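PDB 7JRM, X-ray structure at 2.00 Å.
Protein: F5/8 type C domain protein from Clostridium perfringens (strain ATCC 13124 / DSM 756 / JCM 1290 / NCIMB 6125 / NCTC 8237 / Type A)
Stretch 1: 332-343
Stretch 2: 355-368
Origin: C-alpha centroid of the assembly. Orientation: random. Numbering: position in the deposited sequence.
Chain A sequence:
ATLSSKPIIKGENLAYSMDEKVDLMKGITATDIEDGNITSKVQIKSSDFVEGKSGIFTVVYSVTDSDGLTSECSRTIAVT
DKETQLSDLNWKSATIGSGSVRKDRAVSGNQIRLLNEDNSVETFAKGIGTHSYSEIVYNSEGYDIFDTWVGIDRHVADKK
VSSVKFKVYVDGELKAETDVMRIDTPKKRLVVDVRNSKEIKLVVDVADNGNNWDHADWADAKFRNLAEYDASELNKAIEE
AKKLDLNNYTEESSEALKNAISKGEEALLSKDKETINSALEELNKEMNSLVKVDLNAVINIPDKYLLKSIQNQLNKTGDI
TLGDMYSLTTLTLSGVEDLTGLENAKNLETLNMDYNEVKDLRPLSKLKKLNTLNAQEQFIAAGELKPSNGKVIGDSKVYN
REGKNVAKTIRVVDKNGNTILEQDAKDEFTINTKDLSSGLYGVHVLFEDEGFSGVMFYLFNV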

ATOM      1  N   THR A 332      -1.505  35.831  18.202  1.00 24.62           N
ATOM      2  CA  THR A 332      -2.042  36.444  19.408  1.00 29.77           C
ATOM      3  C   THR A 332      -3.176  37.383  19.019  1.00 27.14           C
ATOM      4  O   THR A 332      -3.017  38.212  18.116  1.00 27.96           O
ATOM      5  CB  THR A 332      -0.955  37.205  20.170  1.00 31.95           C
ATOM      6  OG1 THR A 332       0.002  36.278  20.696  1.00 33.55           O
ATOM      7  CG2 THR A 332      -1.560  38.001  21.318  1.00 30.36           C
ATOM      8  N   LEU A 333      -4.314  37.248  19.693  1.00 27.29           N
ATOM      9  CA  LEU A 333      -5.501  38.033  19.393  1.00 27.16           C
ATOM     10  C   LEU A 333      -5.795  39.015  20.520  1.00 22.92           C
ATOM     11  O   LEU A 333      -5.394  38.818  21.670  1.00 24.62           O
ATOM     12  CB  LEU A 333      -6.714  37.125  19.163  1.00 24.29           C
ATOM     13  CG  LEU A 333      -6.565  36.079  18.058  1.00 26.32           C
ATOM     14  CD1 LEU A 333      -7.887  35.381  17.799  1.00 19.10           C
ATOM     15  CD2 LEU A 333      -6.038  36.717  16.785  1.00 16.42           C
ATOM     16  N   SER A 334      -6.511  40.081  20.170  1.00 29.14           N
ATOM     17  CA  SER A 334      -6.894  41.104  21.139  1.00 31.94           C
ATOM     18  C   SER A 334      -8.156  41.792  20.644  1.00 27.36           C
ATOM     19  O   SER A 334      -8.170  42.342  19.539  1.00 28.06           O
ATOM     20  CB  SER A 334      -5.769  42.121  21.343  1.00 34.42           C
ATOM     21  OG  SER A 334      -6.244  43.284  21.997  1.00 40.10           O
ATOM     22  N   GLY A 335      -9.209  41.756  21.459  1.00 31.11           N
ATOM     23  CA  GLY A 335     -10.453  42.416  21.111  1.00 27.84           C
ATOM     24  C   GLY A 335     -11.224  41.784  19.977  1.00 27.80           C
ATOM     25  O   GLY A 335     -12.026  42.466  19.333  1.00 25.43           O
ATOM     26  N   VAL A 336     -11.019  40.498  19.718  1.00 28.49           N
ATOM     27  CA  VAL A 336     -11.660  39.810  18.603  1.00 25.95           C
ATOM     28  C   VAL A 336     -13.004  39.257  19.055  1.00 29.16           C
ATOM     29  O   VAL A 336     -13.133  38.708  20.156  1.00 25.98           O
ATOM     30  CB  VAL A 336     -10.751  38.693  18.058  1.00 24.03           C
ATOM     31  CG1 VAL A 336     -11.398  38.011  16.861  1.00 21.41           C
ATOM     32  CG2 VAL A 336      -9.387  39.255  17.683  1.00 25.82           C
ATOM     33  N   GLU A 337     -14.014  39.407  18.199  1.00 24.45           N
ATOM     34  CA  GLU A 337     -15.342  38.859  18.436  1.00 29.38           C
ATOM     35  C   GLU A 337     -15.716  37.743  17.475  1.00 24.38           C
ATOM     36  O   GLU A 337     -16.523  36.882  17.832  1.00 25.82           O
ATOM     37  CB  GLU A 337     -16.403  39.963  18.337  1.00 30.95           C
ATOM     38  CG  GLU A 337     -16.502  40.855  19.561  1.00 32.26           C
ATOM     39  CD  GLU A 337     -17.380  42.068  19.324  1.00 40.36           C
ATOM     40  OE1 GLU A 337     -18.306  41.981  18.490  1.00 40.81           O
ATOM     41  OE2 GLU A 337     -17.146  43.111  19.972  1.00 36.41           O
ATOM     42  N   ASP A 338     -15.148  37.738  16.271  1.00 25.21           N
ATOM     43  CA  ASP A 338     -15.492  36.773  15.233  1.00 25.54           C
ATOM     44  C   ASP A 338     -14.205  36.190  14.669  1.00 21.28           C
ATOM     45  O   ASP A 338     -13.358  36.930  14.159  1.00 20.61           O
ATOM     46  CB  ASP A 338     -16.320  37.436  14.127  1.00 20.92           C
ATOM     47  CG  ASP A 338     -16.840  36.443  13.104  1.00 27.82           C
ATOM     48  OD1 ASP A 338     -16.640  35.224  13.285  1.00 22.73           O
ATOM     49  OD2 ASP A 338     -17.458  36.887  12.113  1.00 28.90           O
ATOM     50  N   LEU A 339     -14.063  34.870  14.757  1.00 20.13           N
ATOM     51  CA  LEU A 339     -12.883  34.171  14.267  1.00 19.72           C
ATOM     52  C   LEU A 339     -12.963  33.840  12.783  1.00 20.86           C
ATOM     53  O   LEU A 339     -12.099  33.115  12.279  1.00 22.20           O
ATOM     54  CB  LEU A 339     -12.662  32.885  15.068  1.00 21.10           C
ATOM     55  CG  LEU A 339     -12.265  33.047  16.535  1.00 22.52           C
ATOM     56  CD1 LEU A 339     -12.125  31.687  17.200  1.00 19.10           C
ATOM     57  CD2 LEU A 339     -10.976  33.839  16.655  1.00 23.55           C
ATOM     58  N   THR A 340     -13.973  34.349  12.079  1.00 17.51           N
ATOM     59  CA  THR A 340     -14.149  34.036  10.667  1.00 22.72           C
ATOM     60  C   THR A 340     -12.923  34.458   9.867  1.00 19.18           C
ATOM     61  O   THR A 340     -12.449  35.593   9.981  1.00 22.13           O
ATOM     62  CB  THR A 340     -15.399  34.726  10.122  1.00 22.51           C
ATOM     63  OG1 THR A 340     -16.551  34.264  10.839  1.00 22.18           O
ATOM     64  CG2 THR A 340     -15.578  34.419   8.642  1.00 25.31           C
ATOM     65  N   GLY A 341     -12.406  33.530   9.058  1.00 18.13           N
ATOM     66  CA  GLY A 341     -11.193  33.721   8.294  1.00 23.68           C
ATOM     67  C   GLY A 341     -10.031  32.883   8.790  1.00 18.21           C
ATOM     68  O   GLY A 341      -9.171  32.495   7.989  1.00 19.73           O
ATOM     69  N   LEU A 342      -9.997  32.585  10.091  1.00 19.33           N
ATOM     70  CA  LEU A 342      -8.919  31.789  10.666  1.00 20.88           C
ATOM     71  C   LEU A 342      -8.961  30.331  10.232  1.00 20.44           C
ATOM     72  O   LEU A 342      -8.013  29.591  10.520  1.00 17.92           O
ATOM     73  CB  LEU A 342      -8.962  31.874  12.192  1.00 16.79           C
ATOM     74  CG  LEU A 342      -8.098  32.970  12.818  1.00 21.10           C
ATOM     75  CD1 LEU A 342      -8.105  32.864  14.334  1.00 22.08           C
ATOM     76  CD2 LEU A 342      -6.680  32.899  12.274  1.00 17.95           C
ATOM     77  N   GLU A 343     -10.026  29.899   9.553  1.00 18.77           N
ATOM     78  CA  GLU A 343     -10.076  28.545   9.016  1.00 20.59           C
ATOM     79  C   GLU A 343      -9.112  28.338   7.856  1.00 22.27           C
ATOM     80  O   GLU A 343      -8.967  27.203   7.389  1.00 19.16           O
ATOM     81  CB  GLU A 343     -11.502  28.207   8.573  1.00 23.16           C
ATOM     82  CG  GLU A 343     -12.001  29.016   7.382  1.00 25.21           C
ATOM     83  CD  GLU A 343     -12.522  30.385   7.778  1.00 25.14           C
ATOM     84  OE1 GLU A 343     -12.661  30.641   8.993  1.00 22.11           O
ATOM     85  OE2 GLU A 343     -12.795  31.202   6.876  1.00 34.31           O
ATOM     86  N   TYR A 355      -8.756  36.671  27.271  1.00 32.64           N
ATOM     87  CA  TYR A 355      -9.365  37.978  27.530  1.00 27.56           C
ATOM     88  C   TYR A 355      -9.879  38.626  26.246  1.00 30.05           C
ATOM     89  O   TYR A 355      -9.803  39.843  26.069  1.00 30.07           O
ATOM     90  CB  TYR A 355      -8.392  38.911  28.255  1.00 29.78           C
ATOM     91  CG  TYR A 355      -7.552  38.228  29.307  1.00 30.91           C
ATOM     92  CD1 TYR A 355      -6.192  38.020  29.111  1.00 27.08           C
ATOM     93  CD2 TYR A 355      -8.115  37.791  30.499  1.00 30.97           C
ATOM     94  CE1 TYR A 355      -5.419  37.397  30.071  1.00 29.46           C
ATOM     95  CE2 TYR A 355      -7.350  37.166  31.464  1.00 30.54           C
ATOM     96  CZ  TYR A 355      -6.003  36.971  31.245  1.00 30.24           C
ATOM     97  OH  TYR A 355      -5.238  36.350  32.203  1.00 29.82           O
ATOM     98  N   ASN A 356     -10.407  37.809  25.341  1.00 29.35           N
ATOM     99  CA  ASN A 356     -11.007  38.301  24.113  1.00 27.67           C
ATOM    100  C   ASN A 356     -12.532  38.267  24.251  1.00 30.40           C
ATOM    101  O   ASN A 356     -13.066  38.161  25.361  1.00 29.22           O
ATOM    102  CB  ASN A 356     -10.492  37.480  22.924  1.00 27.57           C
ATOM    103  CG  ASN A 356      -9.207  38.041  22.343  1.00 25.77           C
ATOM    104  OD1 ASN A 356      -9.203  38.612  21.253  1.00 24.89           O
ATOM    105  ND2 ASN A 356      -8.108  37.879  23.071  1.00 24.04           N
ATOM    106  N   GLU A 357     -13.243  38.361  23.130  1.00 25.99           N
ATOM    107  CA  GLU A 357     -14.700  38.444  23.120  1.00 28.87           C
ATOM    108  C   GLU A 357     -15.295  37.427  22.156  1.00 22.90           C
ATOM    109  O   GLU A 357     -16.214  37.733  21.391  1.00 22.36           O
ATOM    110  CB  GLU A 357     -15.159  39.856  22.762  1.00 26.71           C
ATOM    111  CG  GLU A 357     -14.427  40.960  23.515  1.00 27.92           C
ATOM    112  CD  GLU A 357     -14.701  42.340  22.949  1.00 36.21           C
ATOM    113  OE1 GLU A 357     -15.810  42.557  22.418  1.00 36.89           O
ATOM    114  OE2 GLU A 357     -13.807  43.208  23.037  1.00 40.23           O
ATOM    115  N   VAL A 358     -14.790  36.196  22.188  1.00 24.26           N
ATOM    116  CA  VAL A 358     -15.199  35.150  21.257  1.00 23.28           C
ATOM    117  C   VAL A 358     -16.124  34.173  21.968  1.00 25.52           C
ATOM    118  O   VAL A 358     -15.859  33.757  23.103  1.00 22.82           O
ATOM    119  CB  VAL A 358     -13.973  34.424  20.669  1.00 20.39           C
ATOM    120  CG1 VAL A 358     -14.409  33.334  19.701  1.00 17.40           C
ATOM    121  CG2 VAL A 358     -13.050  35.415  19.982  1.00 24.12           C
ATOM    122  N   LYS A 359     -17.213  33.801  21.293  1.00 23.55           N
ATOM    123  CA  LYS A 359     -18.172  32.833  21.808  1.00 24.26           C
ATOM    124  C   LYS A 359     -18.338  31.631  20.886  1.00 27.04           C
ATOM    125  O   LYS A 359     -19.239  30.813  21.109  1.00 31.32           O
ATOM    126  CB  LYS A 359     -19.531  33.502  22.036  1.00 29.14           C
ATOM    127  CG  LYS A 359     -20.234  33.903  20.748  1.00 24.63           C
ATOM    128  CD  LYS A 359     -21.659  34.362  21.005  1.00 30.83           C
ATOM    129  CE  LYS A 359     -22.373  34.691  19.705  1.00 28.86           C
ATOM    130  NZ  LYS A 359     -23.711  35.301  19.944  1.00 38.11           N
ATOM    131  N   ASP A 360     -17.499  31.500  19.860  1.00 22.90           N
ATOM    132  CA  ASP A 360     -17.661  30.446  18.863  1.00 26.53           C
ATOM    133  C   ASP A 360     -16.282  30.057  18.349  1.00 23.07           C
ATOM    134  O   ASP A 360     -15.646  30.835  17.633  1.00 20.16           O
ATOM    135  CB  ASP A 360     -18.562  30.914  17.722  1.00 24.14           C
ATOM    136  CG  ASP A 360     -18.953  29.790  16.784  1.00 25.95           C
ATOM    137  OD1 ASP A 360     -19.618  30.073  15.765  1.00 27.67           O
ATOM    138  OD2 ASP A 360     -18.600  28.626  17.062  1.00 25.38           O
ATOM    139  N   LEU A 361     -15.826  28.858  18.710  1.00 23.22           N
ATOM    140  CA  LEU A 361     -14.536  28.340  18.271  1.00 23.23           C
ATOM    141  C   LEU A 361     -14.641  27.469  17.025  1.00 21.71           C
ATOM    142  O   LEU A 361     -13.637  26.878  16.612  1.00 21.20           O
ATOM    143  CB  LEU A 361     -13.874  27.539  19.394  1.00 25.04           C
ATOM    144  CG  LEU A 361     -13.634  28.233  20.734  1.00 22.26           C
ATOM    145  CD1 LEU A 361     -12.747  27.371  21.619  1.00 25.00           C
ATOM    146  CD2 LEU A 361     -13.020  29.606  20.528  1.00 23.15           C
ATOM    147  N   ARG A 362     -15.825  27.377  16.422  1.00 26.87           N
ATOM    148  CA  ARG A 362     -16.006  26.490  15.277  1.00 24.88           C
ATOM    149  C   ARG A 362     -15.147  26.833  14.059  1.00 25.44           C
ATOM    150  O   ARG A 362     -14.806  25.896  13.316  1.00 25.71           O
ATOM    151  CB  ARG A 362     -17.492  26.452  14.893  1.00 28.24           C
ATOM    152  CG  ARG A 362     -18.336  25.589  15.820  1.00 27.65           C
ATOM    153  CD  ARG A 362     -19.809  25.651  15.460  1.00 32.73           C
ATOM    154  NE  ARG A 362     -20.350  26.999  15.602  1.00 31.82           N
ATOM    155  CZ  ARG A 362     -21.554  27.367  15.180  1.00 32.65           C
ATOM    156  NH1 ARG A 362     -21.966  28.616  15.349  1.00 30.73           N
ATOM    157  NH2 ARG A 362     -22.349  26.484  14.588  1.00 32.02           N
ATOM    158  N   PRO A 363     -14.790  28.092  13.775  1.00 20.51           N
ATOM    159  CA  PRO A 363     -13.849  28.338  12.669  1.00 18.42           C
ATOM    160  C   PRO A 363     -12.505  27.646  12.829  1.00 21.51           C
ATOM    161  O   PRO A 363     -11.793  27.480  11.831  1.00 19.31           O
ATOM    162  CB  PRO A 363     -13.695  29.864  12.676  1.00 21.37           C
ATOM    163  CG  PRO A 363     -14.999  30.348  13.181  1.00 24.17           C
ATOM    164  CD  PRO A 363     -15.416  29.350  14.229  1.00 26.51           C
ATOM    165  N   LEU A 364     -12.131  27.239  14.043  1.00 18.03           N
ATOM    166  CA  LEU A 364     -10.879  26.533  14.281  1.00 22.20           C
ATOM    167  C   LEU A 364     -11.054  25.020  14.314  1.00 23.88           C
ATOM    168  O   LEU A 364     -10.127  24.309  14.714  1.00 23.29           O
ATOM    169  CB  LEU A 364     -10.246  27.005  15.593  1.00 19.26           C
ATOM    170  CG  LEU A 364     -10.377  28.482  15.961  1.00 16.74           C
ATOM    171  CD1 LEU A 364     -10.006  28.695  17.422  1.00 17.08           C
ATOM    172  CD2 LEU A 364      -9.513  29.343  15.056  1.00 21.04           C
ATOM    173  N   SER A 365     -12.215  24.512  13.893  1.00 22.22           N
ATOM    174  CA  SER A 365     -12.512  23.092  14.062  1.00 23.34           C
ATOM    175  C   SER A 365     -11.599  22.218  13.211  1.00 24.10           C
ATOM    176  O   SER A 365     -11.175  21.144  13.652  1.00 25.10           O
ATOM    177  CB  SER A 365     -13.977  22.821  13.724  1.00 24.16           C
ATOM    178  OG  SER A 365     -14.232  23.040  12.348  1.00 33.14           O
ATOM    179  N   LYS A 366     -11.287  22.653  11.992  1.00 22.92           N
ATOM    180  CA  LYS A 366     -10.513  21.848  11.056  1.00 25.21           C
ATOM    181  C   LYS A 366      -9.024  22.171  11.079  1.00 21.99           C
ATOM    182  O   LYS A 366      -8.295  21.735  10.183  1.00 22.67           O
ATOM    183  CB  LYS A 366     -11.063  22.016   9.638  1.00 25.45           C
ATOM    184  CG  LYS A 366     -12.491  21.526   9.464  1.00 30.06           C
ATOM    185  CD  LYS A 366     -13.102  22.058   8.178  1.00 17.57           C
ATOM    186  N   LEU A 367      -8.556  22.921  12.075  1.00 20.69           N
ATOM    187  CA  LEU A 367      -7.130  23.199  12.218  1.00 23.99           C
ATOM    188  C   LEU A 367      -6.464  21.994  12.873  1.00 22.66           C
ATOM    189  O   LEU A 367      -6.641  21.754  14.072  1.00 29.68           O
ATOM    190  CB  LEU A 367      -6.908  24.469  13.033  1.00 21.82           C
ATOM    191  CG  LEU A 367      -7.633  25.726  12.543  1.00 22.09           C
ATOM    192  CD1 LEU A 367      -7.252  26.932  13.389  1.00 27.35           C
ATOM    193  CD2 LEU A 367      -7.340  25.984  11.073  1.00 20.07           C
ATOM    194  N   LYS A 368      -5.696  21.238  12.089  1.00 23.46           N
ATOM    195  CA  LYS A 368      -5.141  19.971  12.548  1.00 24.76           C
ATOM    196  C   LYS A 368      -3.910  20.128  13.431  1.00 22.23           C
ATOM    197  O   LYS A 368      -3.518  19.158  14.088  1.00 23.54           O
ATOM    198  CB  LYS A 368      -4.792  19.088  11.347  1.00 26.04           C
ATOM    199  CG  LYS A 368      -5.959  18.815  10.411  1.00 27.96           C
ATOM    200  CD  LYS A 368      -5.471  18.400   9.031  1.00 28.94           C
ATOM    201  CE  LYS A 368      -6.615  18.359   8.031  1.00 35.92           C
ATOM    202  NZ  LYS A 368      -7.647  19.394   8.321  1.00 39.89           N
TER
HETATM  203  O   HOH W   1      -8.067  41.836  24.488  1.00 30.22           O
HETATM  204  O   HOH W   2     -17.522  34.301  18.118  1.00 22.86           O
HETATM  205  O   HOH W   3     -18.411  37.030  19.987  1.00 24.23           O
HETATM  206  O   HOH W   4     -15.923  32.781  15.823  1.00 20.79           O

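Leu339 is the hub of this contact. Its CA-to-CB bond points toward the other stretch, and Leu339 CD1 alone touches three side chains there: Leu364 CD1 at 3.7 Å, Val358 CG1 at 3.8 Å and Leu361 CD2 at 4.0 Å. Val358, Leu361 and Leu364 all reach this one methyl, though they are spread along the partner stretch. Pro363 packs lower on the same side chain, its CG 3.9 Å from Leu339 CB, and Leu342 CD1 extends the apolar layer to Leu364 CD2 at 3.9 Å.

Leu339 also opens a type II turn that closes at Leu342, where Leu342 N donates to Leu339 O at 3.1 Å. Both corner leucines, Leu339 and Leu342, point their CA-to-CB bonds toward the other stretch, and both touch Leu364. Gly341 sits in the turn at phi 110°, where a CB would jam against the preceding carbonyl oxygen. Beyond it, Glu343 folds back, its OE1 accepting from Gly341 N at 2.9 Å, while its CB lies 3.4 Å from Pro363 O.

Toward the other end, the side chain of buried Asn356 holds the backbone of the first stretch. Asn356 ND2 donates to Leu333 O at 3.2 Å and Asn356 OD1 accepts from Val336 N at 3.0 Å, both nearly straight, so one amide clasps the bend around Gly335. The backbone adds one direct bond of its own, Glu357 N to Val336 O at 3.0 Å.

Waters bridge the two backbones as well. Water 4 accepts from Leu339 N (3.0 Å) and donates to Asp360 O (2.7 Å); water 3 donates to both Glu337 O (2.9 Å) and Glu357 O (2.7 Å).

At the exposed edge the rule is less tidy: Glu337 OE2 and Glu357 OE1 stand 2.8 Å apart, two like-charged acceptors, close but not hydrogen-bonded.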